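Cell wall binding protein cwp8 (Peptoclostridium difficile, PDB 5J6Q) is a surface protein that probably anchors itself to the bacterial cell wall through three CWB2 modules. Local coordinates at residues D414-A419 with K460-E465. Numbering follows the deposited sequence.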
loop_
_atom_site.group_PDB
_atom_site.type_symbol
_atom_site.label_atom_id
_atom_site.label_comp_id
_atom_site.label_asym_id
_atom_site.label_seq_id
_atom_site.Cartn_x
_atom_site.Cartn_y
_atom_site.Cartn_z
ATOM N N ASP A 414 -26.099 9.104 -37.440
ATOM C CA ASP A 414 -25.871 8.428 -38.722
ATOM C C ASP A 414 -24.639 8.928 -39.484
ATOM O O ASP A 414 -24.327 8.407 -40.549
ATOM C CB ASP A 414 -27.096 8.623 -39.619
ATOM C CG ASP A 414 -27.546 10.070 -39.674
ATOM O OD1 ASP A 414 -28.691 10.346 -39.265
ATOM O OD2 ASP A 414 -26.743 10.929 -40.119
ATOM N N THR A 415 -23.946 9.925 -38.956
ATOM C CA THR A 415 -22.768 10.500 -39.596
ATOM C C THR A 415 -21.541 9.587 -39.495
ATOM O O THR A 415 -20.434 10.002 -39.861
ATOM C CB THR A 415 -22.492 11.842 -38.923
ATOM O OG1 THR A 415 -22.590 11.650 -37.505
ATOM C CG2 THR A 415 -23.486 12.910 -39.356
ATOM N N PHE A 416 -21.742 8.343 -39.022
ATOM C CA PHE A 416 -20.643 7.399 -38.818
ATOM C C PHE A 416 -20.287 6.661 -40.085
ATOM O O PHE A 416 -21.171 6.293 -40.848
ATOM C CB PHE A 416 -21.018 6.383 -37.725
ATOM C CG PHE A 416 -22.236 5.568 -38.077
ATOM C CD1 PHE A 416 -22.111 4.353 -38.728
ATOM C CD2 PHE A 416 -23.503 6.013 -37.753
ATOM C CE1 PHE A 416 -23.232 3.603 -39.045
ATOM C CE2 PHE A 416 -24.623 5.260 -38.069
ATOM C CZ PHE A 416 -24.480 4.061 -38.714
ATOM N N LYS A 417 -18.997 6.426 -40.299
ATOM C CA LYS A 417 -18.529 5.731 -41.514
ATOM C C LYS A 417 -18.173 4.259 -41.275
ATOM O O LYS A 417 -17.795 3.543 -42.204
ATOM C CB LYS A 417 -17.289 6.453 -42.075
ATOM C CG LYS A 417 -15.984 6.025 -41.405
ATOM C CD LYS A 417 -14.852 5.828 -42.403
ATOM C CE LYS A 417 -15.245 4.899 -43.529
ATOM N NZ LYS A 417 -14.451 3.643 -43.517
ATOM N N THR A 418 -18.279 3.810 -40.032
ATOM C CA THR A 418 -17.941 2.438 -39.699
ATOM C C THR A 418 -19.018 1.773 -38.863
ATOM O O THR A 418 -19.756 2.422 -38.098
ATOM C CB THR A 418 -16.583 2.413 -38.960
ATOM O OG1 THR A 418 -16.520 1.257 -38.141
ATOM C CG2 THR A 418 -16.385 3.622 -38.058
ATOM N N ALA A 419 -19.127 0.460 -39.043
ATOM C CA ALA A 419 -20.060 -0.328 -38.276
ATOM C C ALA A 419 -19.483 -1.745 -38.114
ATOM O O ALA A 419 -18.727 -2.215 -38.969
ATOM C CB ALA A 419 -21.403 -0.357 -38.943
ATOM N N LYS A 460 -26.183 -0.136 -45.255
ATOM C CA LYS A 460 -26.081 0.003 -46.704
ATOM C C LYS A 460 -25.400 1.314 -47.093
ATOM O O LYS A 460 -26.018 2.376 -47.031
ATOM C CB LYS A 460 -27.479 -0.063 -47.344
ATOM C CG LYS A 460 -27.436 0.026 -48.865
ATOM C CD LYS A 460 -28.834 0.052 -49.459
ATOM C CE LYS A 460 -28.784 0.300 -50.947
ATOM N NZ LYS A 460 -30.128 0.637 -51.490
ATOM N N GLY A 461 -24.125 1.239 -47.482
ATOM C CA GLY A 461 -23.404 2.432 -47.903
ATOM C C GLY A 461 -22.198 2.703 -47.031
ATOM O O GLY A 461 -21.273 3.406 -47.429
ATOM N N LYS A 462 -22.203 2.137 -45.829
ATOM C CA LYS A 462 -21.098 2.337 -44.896
ATOM C C LYS A 462 -20.116 1.163 -44.945
ATOM O O LYS A 462 -20.466 0.082 -45.416
ATOM C CB LYS A 462 -21.634 2.509 -43.458
ATOM C CG LYS A 462 -23.124 2.855 -43.390
ATOM C CD LYS A 462 -23.380 4.057 -42.486
ATOM C CE LYS A 462 -24.709 4.713 -42.785
ATOM N NZ LYS A 462 -25.532 4.875 -41.553
ATOM N N GLU A 463 -18.883 1.382 -44.476
ATOM C CA GLU A 463 -17.859 0.335 -44.429
ATOM C C GLU A 463 -18.041 -0.518 -43.158
ATOM O O GLU A 463 -18.091 0.013 -42.049
ATOM C CB GLU A 463 -16.462 0.961 -44.461
ATOM C CG GLU A 463 -16.221 1.746 -45.738
ATOM C CD GLU A 463 -14.755 2.048 -45.964
ATOM O OE1 GLU A 463 -13.901 1.246 -45.531
ATOM O OE2 GLU A 463 -14.461 3.091 -46.571
ATOM N N LEU A 464 -18.114 -1.839 -43.337
ATOM C CA LEU A 464 -18.377 -2.790 -42.284
ATOM C C LEU A 464 -17.204 -3.733 -41.957
ATOM O O LEU A 464 -16.338 -4.001 -42.787
ATOM C CB LEU A 464 -19.626 -3.610 -42.720
ATOM C CG LEU A 464 -20.830 -2.739 -43.112
ATOM C CD1 LEU A 464 -21.835 -3.486 -44.017
ATOM C CD2 LEU A 464 -21.502 -2.274 -41.837
ATOM N N GLU A 465 -17.183 -4.229 -40.725
ATOM C CA GLU A 465 -16.144 -5.163 -40.273
ATOM C C GLU A 465 -16.844 -6.223 -39.438
ATOM O O GLU A 465 -17.747 -5.898 -38.667
ATOM C CB GLU A 465 -15.051 -4.432 -39.466
ATOM C CG GLU A 465 -13.945 -5.346 -38.959
ATOM C CD GLU A 465 -12.615 -5.182 -39.712
ATOM O OE1 GLU A 465 -12.126 -6.192 -40.237
ATOM O OE2 GLU A 465 -12.056 -4.069 -39.775
#
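The side chains of K462 and F416 cross at about a right angle, CD of the lysine lying 3.5 Å from ring atom CE1 and its NZ reaching CZ at 3.1 Å. The ammonium approaches the ring obliquely and is hydrogen-bonded to the carbonyl O of L458 in helix 453-459. CG of F416 is set between the backbone N and the carbonyl carbon (chi1 61°), and the ring also packs on P443. E463, on the face it shares with T418, is met obliquely by K417 from the loop just before the strand. The glutamate is extended beyond CG, while the lysine bends at chi2, chi3 and chi4; its NZ sits over the flat side of the carboxylate, 2.9 Å above CD, and makes a salt bridge to OE2 (3.1 Å), with OE1 about as far. On the buried face, A419 CB presses against L464 CD2 at a tight 3.5 Å, both residues touching L459. A419 N donates to E463 O and E465 N to A419 O, joining the central strands of a four-stranded parallel sheet in one CWB2 module. Just before each strand lies a lysine: K417 probably pairs with its carboxylate largely electrostatically, whereas K462 is tied to a main-chain carbonyl while its aliphatic CD packs against F416.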